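PDB 6FFL: Maltose/maltodextrin transport permease homologue from Bdellovibrio bacteriovorus HD100, which binds maltotriose through the MalE-like solute-binding domain seen here and, as part of a fusion with MalF, probably serves maltose/maltodextrin uptake by an ABC transporter. Local coordinates for residues F165-F174 / I256-L266; G56-S66 / T269-K279. All coordinates share one frame; numbering follows the deposited sequence.

Interaction 1: residues F165-F174 / I256-L266; sequences FFFAPFIPAF and ISETGKWPSPL. With GLC (alpha-D-glucopyranose), chain B; GLC (alpha-D-glucopyranose), chain C.
F165 holds CG opposite its backbone N (chi1 -163°), which turns the ring to L266 on one hand and to the bound maltotriose on the other; T259 keeps OG1 between its own N and carbonyl carbon (chi1 76°), where the hydroxyl meets A173. The contact belongs to the two-lobed periplasmic-binding-protein fold. In it the short, weakly bonded helical turns 164-167 and 170-173 lie on the irregular loop that leads from strand 248-251 to strand 266-274.

At the far end from the sugar, T259 OG1 donates to A173 O at 2.7 Å and accepts from K261 N at 3.2 Å. The K261 bond closes an ST turn; because A173 O can only accept, the hydroxyl proton must point to it. K261 then lays CB and CG against the same A173 carbonyl, while its bent chain returns NZ to T259 O. Midway, S264 N donates to P169 O over 2.9 Å (154° at the hydrogen), whereas S264 OG is engaged by V337 O.

Apolar groups fill in between these bonds. A173 CB sits among I256 CG1, K261 CB and the P263 ring, and F174 crosses I256 at about a right angle, CE1 to CG2 3.7 Å. F170 meets the P263 ring obliquely, CD1 to CG 3.7 Å, and its own ring packs against F199 of helix 191-205.

Near the ligand, F165 CE1 approaches L266 CB at 4.0 Å, with W351 of helix 346-362 touching both residues. C4 of the chain C glucose lies over one face of the F165 ring, toward its rim, and a water lies over the centre of the opposite face; that water donates to F165 O. F166 presents its ring edge to O6 of the chain C glucose. F165 N itself donates to O6 of the chain B glucose at 2.9 Å.

Interaction 2: residues G56-S66 / T269-K279; sequences GSGPELVYGPS and TKGYSLNANMK. With GLC (alpha-D-glucopyranose), chain C.
Five bridges, from L61 with L274 to P65 with K270, join strand 61-65 to strand 270-274 in antiparallel sense, the segment axes approaching to 4.3 Å with 152° between their directions. Strand 61-65 thus lies between strands 4-9 and 266-274 in the mixed sheet of one lobe of the binding-protein fold, with helix 42-54 touching V62 and helix 281-294 touching Y272. V62/S273 and G64/G271 are the hydrogen-bonded pairs, each with two N-H...O bonds, and a nearly straight bond from N275 N to E60 O continues the ladder beyond L61.

Beside it, Y63 and Y272 form an edge-to-face pair on one face of the sheet. Y63 sends CG opposite its backbone N (chi1 177°), and its CD2 stands over the centre of the Y272 ring; the centroids are 4.6 Å apart and the planes make 57°. One face of the Y63 ring also looks onto G271 N, and the ring's far end lies against K270 CB, while its OH bonds to D110. On the opposite face V62 CG1 packs on S273 CB at 3.9 Å, and a water donates to both V62 O and S273 OG, the latter also bonded to Y106 O.

Past the strands, N275 ND2 donates to S57 O at 3.0 Å and to P59 O at 2.9 Å, the second from above the carbonyl plane. N277 ND2 reaches S57 O at 3.2 Å, on a lone pair in the carbonyl plane, and is bonded to A53 O as well. At the other end P65 CG meets O3 of the chain C glucose at 3.3 Å, and K270 NZ is bonded to N114 OD1, an atom that also hydrogen-bonds to the bound sugar.

The chemistry implies a fixed amide rotation for N275: both N-H groups are spent on carbonyls, and OD1 accepts from N277 N in an Asx turn. Side-chain amides, rather than continued strand pairing, thus tie the turn 57-59 to the segment after the strand.

How the interactions relate
The two contacts lie on opposite sides of the chain's centre, their own centres about 32 Å apart, and maltotriose sits between them: both touch the chain C glucose. Along the chain the order is 56-66, 165-174, 256-266, 269-279, so interaction 1 is nested within the loop that interaction 2 closes. Strand 266-274 connects them. It begins at L266 in interaction 1 and, from 270 to 274, pairs with strand 61-65 in the sheet that also holds strand 4-9. The loop 256-266 follows strand 248-251 of a separate, four-stranded sheet. This suggests that the chain passes from one lobe to the other beside the ligand, consistent with a binding protein that encloses sugar in an interlobe cleft.

Interaction 1: residues F165-F174 / I256-L266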
# COMPACT_ATOMS: atom_id res chain seq x y z
N PHE A 165 6.04 0.45 -5.80
CA PHE A 165 5.81 0.63 -4.37
C PHE A 165 6.79 -0.21 -3.55
O PHE A 165 7.24 0.22 -2.48
CB PHE A 165 4.37 0.24 -4.03
CG PHE A 165 3.90 0.74 -2.68
CD1 PHE A 165 3.73 2.10 -2.45
CD2 PHE A 165 3.59 -0.16 -1.67
CE1 PHE A 165 3.26 2.57 -1.22
CE2 PHE A 165 3.12 0.29 -0.44
CZ PHE A 165 2.96 1.67 -0.21
N PHE A 166 7.15 -1.38 -4.06
CA PHE A 166 7.96 -2.31 -3.28
C PHE A 166 9.45 -2.02 -3.37
O PHE A 166 10.20 -2.47 -2.49
CB PHE A 166 7.65 -3.74 -3.73
CG PHE A 166 6.28 -4.22 -3.31
CD1 PHE A 166 5.14 -3.81 -4.00
CD2 PHE A 166 6.13 -5.06 -2.22
CE1 PHE A 166 3.87 -4.24 -3.61
CE2 PHE A 166 4.86 -5.49 -1.82
CZ PHE A 166 3.74 -5.08 -2.52
N PHE A 167 9.93 -1.28 -4.38
CA PHE A 167 11.32 -0.84 -4.29
C PHE A 167 11.48 0.61 -3.88
O PHE A 167 12.60 1.03 -3.56
CB PHE A 167 12.09 -1.15 -5.61
CG PHE A 167 11.62 -0.41 -6.84
CD1 PHE A 167 11.92 0.94 -7.03
CD2 PHE A 167 10.97 -1.10 -7.85
CE1 PHE A 167 11.52 1.60 -8.20
CE2 PHE A 167 10.56 -0.45 -9.02
CZ PHE A 167 10.84 0.91 -9.18
N ALA A 168 10.39 1.38 -3.82
CA ALA A 168 10.44 2.75 -3.33
C ALA A 168 11.13 2.94 -1.98
O ALA A 168 11.83 3.95 -1.82
CB ALA A 168 9.01 3.31 -3.26
N PRO A 169 10.97 2.06 -0.97
CA PRO A 169 11.63 2.34 0.31
C PRO A 169 13.14 2.41 0.20
O PRO A 169 13.77 3.11 1.00
CB PRO A 169 11.18 1.16 1.20
CG PRO A 169 9.91 0.66 0.57
CD PRO A 169 10.15 0.83 -0.91
N PHE A 170 13.74 1.71 -0.76
CA PHE A 170 15.20 1.70 -0.86
C PHE A 170 15.75 2.98 -1.44
O PHE A 170 16.92 3.31 -1.19
CB PHE A 170 15.67 0.52 -1.72
CG PHE A 170 15.23 -0.82 -1.19
CD1 PHE A 170 15.82 -1.36 -0.06
CD2 PHE A 170 14.21 -1.51 -1.82
CE1 PHE A 170 15.39 -2.59 0.44
CE2 PHE A 170 13.78 -2.74 -1.32
CZ PHE A 170 14.38 -3.27 -0.20
N ILE A 171 14.96 3.71 -2.22
CA ILE A 171 15.50 4.86 -2.94
C ILE A 171 16.13 5.86 -1.97
O ILE A 171 17.31 6.18 -2.14
CB ILE A 171 14.42 5.51 -3.82
CG1 ILE A 171 13.94 4.51 -4.87
CG2 ILE A 171 14.98 6.77 -4.48
CD1 ILE A 171 12.67 4.94 -5.64
N PRO A 172 15.43 6.36 -0.94
CA PRO A 172 16.07 7.32 -0.03
C PRO A 172 17.20 6.71 0.79
O PRO A 172 18.07 7.46 1.24
CB PRO A 172 14.92 7.78 0.88
CG PRO A 172 13.90 6.69 0.80
CD PRO A 172 14.00 6.17 -0.60
N ALA A 173 17.22 5.39 1.00
CA ALA A 173 18.34 4.79 1.71
C ALA A 173 19.62 4.83 0.88
O ALA A 173 20.72 4.75 1.45
CB ALA A 173 18.01 3.34 2.11
N PHE A 174 19.50 4.96 -0.44
CA PHE A 174 20.66 5.10 -1.31
C PHE A 174 20.95 6.55 -1.66
O PHE A 174 21.88 6.81 -2.43
CB PHE A 174 20.47 4.28 -2.59
CG PHE A 174 20.66 2.79 -2.38
CD1 PHE A 174 21.93 2.27 -2.15
CD2 PHE A 174 19.59 1.93 -2.43
CE1 PHE A 174 22.11 0.92 -1.97
CE2 PHE A 174 19.76 0.57 -2.24
CZ PHE A 174 21.03 0.06 -2.01
N ILE A 256 20.44 -0.47 4.90
CA ILE A 256 21.44 -0.75 3.87
C ILE A 256 22.83 -0.61 4.47
O ILE A 256 23.21 0.47 4.95
CB ILE A 256 21.26 0.19 2.67
CG1 ILE A 256 19.84 0.04 2.13
CG2 ILE A 256 22.37 -0.03 1.62
CD1 ILE A 256 19.53 -1.38 1.66
N SER A 257 23.61 -1.70 4.45
CA SER A 257 24.91 -1.70 5.12
C SER A 257 25.83 -0.61 4.58
O SER A 257 26.55 0.03 5.35
CB SER A 257 25.57 -3.07 4.97
OG SER A 257 24.96 -4.00 5.85
N GLU A 258 25.82 -0.40 3.26
CA GLU A 258 26.76 0.53 2.63
C GLU A 258 26.47 1.99 2.98
O GLU A 258 27.38 2.83 2.89
CB GLU A 258 26.71 0.36 1.11
CG GLU A 258 27.45 -0.87 0.58
CD GLU A 258 26.69 -2.19 0.76
OE1 GLU A 258 25.48 -2.18 1.11
OE2 GLU A 258 27.31 -3.25 0.51
N THR A 259 25.24 2.32 3.36
CA THR A 259 24.85 3.71 3.57
C THR A 259 24.45 4.02 5.01
O THR A 259 24.41 5.20 5.37
CB THR A 259 23.68 4.09 2.65
OG1 THR A 259 22.47 3.52 3.16
CG2 THR A 259 23.91 3.56 1.22
N GLY A 260 24.20 3.01 5.83
CA GLY A 260 23.74 3.26 7.18
C GLY A 260 22.32 3.78 7.27
O GLY A 260 21.94 4.28 8.33
N LYS A 261 21.54 3.68 6.21
CA LYS A 261 20.20 4.25 6.17
C LYS A 261 19.14 3.16 6.13
O LYS A 261 19.28 2.17 5.41
CB LYS A 261 20.01 5.17 4.95
CG LYS A 261 21.13 6.17 4.73
CD LYS A 261 21.23 7.17 5.87
CE LYS A 261 22.47 8.07 5.71
NZ LYS A 261 23.70 7.60 6.46
N TRP A 262 18.09 3.36 6.90
CA TRP A 262 16.92 2.50 6.86
C TRP A 262 16.10 2.80 5.61
O TRP A 262 15.76 3.96 5.36
CB TRP A 262 16.04 2.73 8.08
CG TRP A 262 16.65 2.32 9.37
CD1 TRP A 262 17.22 3.12 10.31
CD2 TRP A 262 16.77 0.98 9.86
NE1 TRP A 262 17.69 2.36 11.37
CE2 TRP A 262 17.42 1.04 11.11
CE3 TRP A 262 16.37 -0.26 9.36
CZ2 TRP A 262 17.68 -0.09 11.87
CZ3 TRP A 262 16.64 -1.39 10.12
CH2 TRP A 262 17.29 -1.30 11.36
N PRO A 263 15.76 1.79 4.81
CA PRO A 263 14.74 1.98 3.78
C PRO A 263 13.48 2.57 4.40
O PRO A 263 13.07 2.21 5.51
CB PRO A 263 14.52 0.57 3.23
CG PRO A 263 15.88 -0.08 3.43
CD PRO A 263 16.36 0.45 4.76
N SER A 264 12.87 3.51 3.69
CA SER A 264 11.81 4.32 4.26
C SER A 264 10.48 3.94 3.63
O SER A 264 10.21 4.33 2.49
CB SER A 264 12.12 5.81 4.03
OG SER A 264 11.21 6.63 4.73
N PRO A 265 9.63 3.19 4.32
CA PRO A 265 8.32 2.85 3.75
C PRO A 265 7.47 4.10 3.60
O PRO A 265 7.63 5.07 4.34
CB PRO A 265 7.72 1.89 4.78
CG PRO A 265 8.38 2.25 6.06
CD PRO A 265 9.76 2.74 5.72
N LEU A 266 6.58 4.08 2.61
CA LEU A 266 5.60 5.15 2.48
C LEU A 266 4.43 4.86 3.42
O LEU A 266 3.84 3.78 3.37
CB LEU A 266 5.11 5.25 1.04
CG LEU A 266 6.23 5.77 0.12
CD1 LEU A 266 5.89 5.53 -1.34
CD2 LEU A 266 6.50 7.25 0.39
C1 GLC B . 0.87 2.12 -4.53
C2 GLC B . 0.06 3.36 -4.94
C3 GLC B . -0.39 3.21 -6.40
C4 GLC B . 0.81 2.98 -7.30
C5 GLC B . 1.61 1.76 -6.81
C6 GLC B . 2.92 1.65 -7.58
O2 GLC B . -1.06 3.55 -4.07
O3 GLC B . -1.08 4.41 -6.83
O4 GLC B . 0.35 2.76 -8.64
O5 GLC B . 1.96 1.95 -5.44
O6 GLC B . 3.58 0.39 -7.35
C1 GLC C . -0.83 -2.05 -1.85
C2 GLC C . -0.95 -0.60 -1.37
C3 GLC C . -1.04 0.39 -2.52
C4 GLC C . 0.13 0.13 -3.46
C5 GLC C . 0.09 -1.32 -3.94
C6 GLC C . 1.24 -1.62 -4.90
O2 GLC C . -2.11 -0.52 -0.53
O3 GLC C . -0.95 1.72 -1.98
O4 GLC C . 0.02 0.98 -4.60
O5 GLC C . 0.23 -2.16 -2.80
O6 GLC C . 0.98 -2.86 -5.60
O HOH W 1 6.58 1.89 -0.07

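Interaction 2: residues G56-S66 / T269-K279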
# COMPACT_ATOMS: atom_id res chain seq x y z
N GLY A 56 -19.65 9.91 -16.84
CA GLY A 56 -20.88 10.34 -16.20
C GLY A 56 -21.46 9.39 -15.17
O GLY A 56 -22.56 9.64 -14.67
N SER A 57 -20.75 8.32 -14.82
CA SER A 57 -21.31 7.31 -13.94
C SER A 57 -20.34 6.97 -12.81
O SER A 57 -19.72 7.86 -12.22
CB SER A 57 -21.67 6.06 -14.74
OG SER A 57 -22.39 5.14 -13.95
N GLY A 58 -20.20 5.67 -12.52
CA GLY A 58 -19.33 5.22 -11.47
C GLY A 58 -20.04 5.03 -10.15
O GLY A 58 -21.19 5.46 -9.96
N PRO A 59 -19.37 4.39 -9.20
CA PRO A 59 -19.98 4.13 -7.89
C PRO A 59 -20.05 5.38 -7.03
O PRO A 59 -19.26 6.31 -7.18
CB PRO A 59 -19.02 3.11 -7.27
CG PRO A 59 -17.68 3.57 -7.79
CD PRO A 59 -17.94 3.99 -9.23
N GLU A 60 -21.00 5.36 -6.09
CA GLU A 60 -21.13 6.48 -5.15
C GLU A 60 -19.89 6.61 -4.28
O GLU A 60 -19.44 7.72 -3.97
CB GLU A 60 -22.37 6.28 -4.27
CG GLU A 60 -23.71 6.60 -4.96
CD GLU A 60 -24.27 5.41 -5.74
OE1 GLU A 60 -23.64 4.34 -5.76
OE2 GLU A 60 -25.36 5.54 -6.34
N LEU A 61 -19.31 5.48 -3.86
CA LEU A 61 -18.14 5.47 -3.00
C LEU A 61 -17.02 4.70 -3.69
O LEU A 61 -17.25 3.65 -4.29
CB LEU A 61 -18.44 4.82 -1.64
CG LEU A 61 -19.10 5.75 -0.61
CD1 LEU A 61 -19.74 4.93 0.50
CD2 LEU A 61 -18.06 6.70 -0.03
N VAL A 62 -15.79 5.22 -3.58
CA VAL A 62 -14.60 4.53 -4.07
C VAL A 62 -13.57 4.53 -2.94
O VAL A 62 -13.43 5.51 -2.22
CB VAL A 62 -14.04 5.17 -5.36
CG1 VAL A 62 -13.67 6.65 -5.15
CG2 VAL A 62 -12.86 4.37 -5.89
N TYR A 63 -12.88 3.40 -2.76
CA TYR A 63 -11.97 3.20 -1.63
C TYR A 63 -10.62 2.73 -2.15
O TYR A 63 -10.55 1.71 -2.83
CB TYR A 63 -12.52 2.16 -0.66
CG TYR A 63 -11.62 1.82 0.51
CD1 TYR A 63 -10.62 0.84 0.41
CD2 TYR A 63 -11.78 2.46 1.74
CE1 TYR A 63 -9.80 0.52 1.50
CE2 TYR A 63 -10.98 2.15 2.83
CZ TYR A 63 -10.00 1.18 2.71
OH TYR A 63 -9.21 0.88 3.80
N GLY A 64 -9.56 3.45 -1.80
CA GLY A 64 -8.22 3.03 -2.18
C GLY A 64 -7.14 3.92 -1.59
O GLY A 64 -7.42 4.82 -0.80
N PRO A 65 -5.90 3.71 -2.03
CA PRO A 65 -4.76 4.40 -1.39
C PRO A 65 -4.84 5.90 -1.56
O PRO A 65 -5.40 6.42 -2.52
CB PRO A 65 -3.54 3.84 -2.13
CG PRO A 65 -4.03 2.64 -2.90
CD PRO A 65 -5.49 2.82 -3.14
N SER A 66 -4.23 6.61 -0.61
CA SER A 66 -4.41 8.05 -0.56
C SER A 66 -3.83 8.79 -1.76
O SER A 66 -4.29 9.90 -2.04
CB SER A 66 -3.82 8.61 0.73
OG SER A 66 -2.51 8.18 0.91
N THR A 269 -2.71 5.97 4.12
CA THR A 269 -4.00 5.37 4.40
C THR A 269 -4.58 4.81 3.11
O THR A 269 -4.06 5.04 2.01
CB THR A 269 -4.96 6.39 5.04
OG1 THR A 269 -6.09 5.71 5.62
CG2 THR A 269 -5.48 7.40 4.00
N LYS A 270 -5.66 4.06 3.27
CA LYS A 270 -6.59 3.79 2.19
C LYS A 270 -7.95 4.26 2.69
O LYS A 270 -8.31 4.01 3.84
CB LYS A 270 -6.60 2.30 1.81
CG LYS A 270 -5.23 1.78 1.31
CD LYS A 270 -5.22 0.26 1.16
CE LYS A 270 -5.15 -0.43 2.53
NZ LYS A 270 -3.90 -0.10 3.28
N GLY A 271 -8.68 5.00 1.86
CA GLY A 271 -9.88 5.62 2.38
C GLY A 271 -10.92 5.87 1.33
O GLY A 271 -10.73 5.58 0.14
N TYR A 272 -12.04 6.44 1.78
CA TYR A 272 -13.25 6.62 0.99
C TYR A 272 -13.33 8.02 0.39
O TYR A 272 -12.99 9.01 1.05
CB TYR A 272 -14.49 6.36 1.85
CG TYR A 272 -14.57 4.96 2.44
CD1 TYR A 272 -15.15 3.92 1.71
CD2 TYR A 272 -14.07 4.68 3.70
CE1 TYR A 272 -15.24 2.64 2.23
CE2 TYR A 272 -14.13 3.39 4.23
CZ TYR A 272 -14.72 2.38 3.48
OH TYR A 272 -14.79 1.10 3.99
N SER A 273 -13.77 8.08 -0.86
CA SER A 273 -14.13 9.33 -1.52
C SER A 273 -15.54 9.21 -2.07
O SER A 273 -16.00 8.11 -2.37
CB SER A 273 -13.17 9.67 -2.68
OG SER A 273 -11.82 9.79 -2.24
N LEU A 274 -16.22 10.36 -2.19
CA LEU A 274 -17.57 10.44 -2.75
C LEU A 274 -17.52 10.90 -4.21
O LEU A 274 -16.89 11.91 -4.53
CB LEU A 274 -18.41 11.42 -1.93
CG LEU A 274 -18.84 11.03 -0.51
CD1 LEU A 274 -19.61 12.19 0.12
CD2 LEU A 274 -19.73 9.80 -0.53
N ASN A 275 -18.21 10.17 -5.09
CA ASN A 275 -18.33 10.53 -6.49
C ASN A 275 -18.97 11.90 -6.65
O ASN A 275 -19.97 12.23 -6.00
CB ASN A 275 -19.16 9.46 -7.22
CG ASN A 275 -18.95 9.46 -8.73
OD1 ASN A 275 -18.64 10.48 -9.33
ND2 ASN A 275 -19.13 8.29 -9.34
N ALA A 276 -18.38 12.72 -7.52
CA ALA A 276 -19.04 13.96 -7.92
C ALA A 276 -20.37 13.67 -8.61
O ALA A 276 -21.30 14.48 -8.52
CB ALA A 276 -18.11 14.76 -8.82
N ASN A 277 -20.48 12.54 -9.31
CA ASN A 277 -21.72 12.10 -9.96
C ASN A 277 -22.59 11.36 -8.97
O ASN A 277 -22.18 10.31 -8.46
CB ASN A 277 -21.42 11.16 -11.13
CG ASN A 277 -20.57 11.78 -12.20
OD1 ASN A 277 -20.79 12.93 -12.58
ND2 ASN A 277 -19.62 11.02 -12.73
N MET A 278 -23.80 11.85 -8.72
CA MET A 278 -24.79 11.15 -7.91
C MET A 278 -26.11 11.12 -8.67
O MET A 278 -26.56 12.15 -9.16
CB MET A 278 -24.99 11.82 -6.54
CG MET A 278 -23.77 11.82 -5.65
SD MET A 278 -23.55 10.23 -4.81
CE MET A 278 -21.89 10.44 -4.17
N LYS A 279 -26.72 9.93 -8.75
CA LYS A 279 -27.93 9.77 -9.55
C LYS A 279 -29.09 10.59 -9.01
O LYS A 279 -29.95 11.03 -9.78
CB LYS A 279 -28.34 8.30 -9.61
CG LYS A 279 -27.39 7.38 -10.35
CD LYS A 279 -27.90 5.95 -10.29
CE LYS A 279 -26.79 4.95 -10.51
NZ LYS A 279 -27.35 3.61 -10.87
C1 GLC C . -0.83 -2.05 -1.85
C2 GLC C . -0.95 -0.60 -1.37
C3 GLC C . -1.04 0.39 -2.52
C4 GLC C . 0.13 0.13 -3.46
C5 GLC C . 0.09 -1.32 -3.94
C6 GLC C . 1.24 -1.62 -4.90
O2 GLC C . -2.11 -0.52 -0.53
O3 GLC C . -0.95 1.72 -1.98
O4 GLC C . 0.02 0.98 -4.60
O5 GLC C . 0.23 -2.16 -2.80
O6 GLC C . 0.98 -2.86 -5.60
O HOH W 2 -22.69 7.65 -8.75
O HOH W 3 -25.19 7.70 -7.93
O HOH W 4 -10.87 7.20 -2.86
O HOH W 5 -1.12 5.64 1.50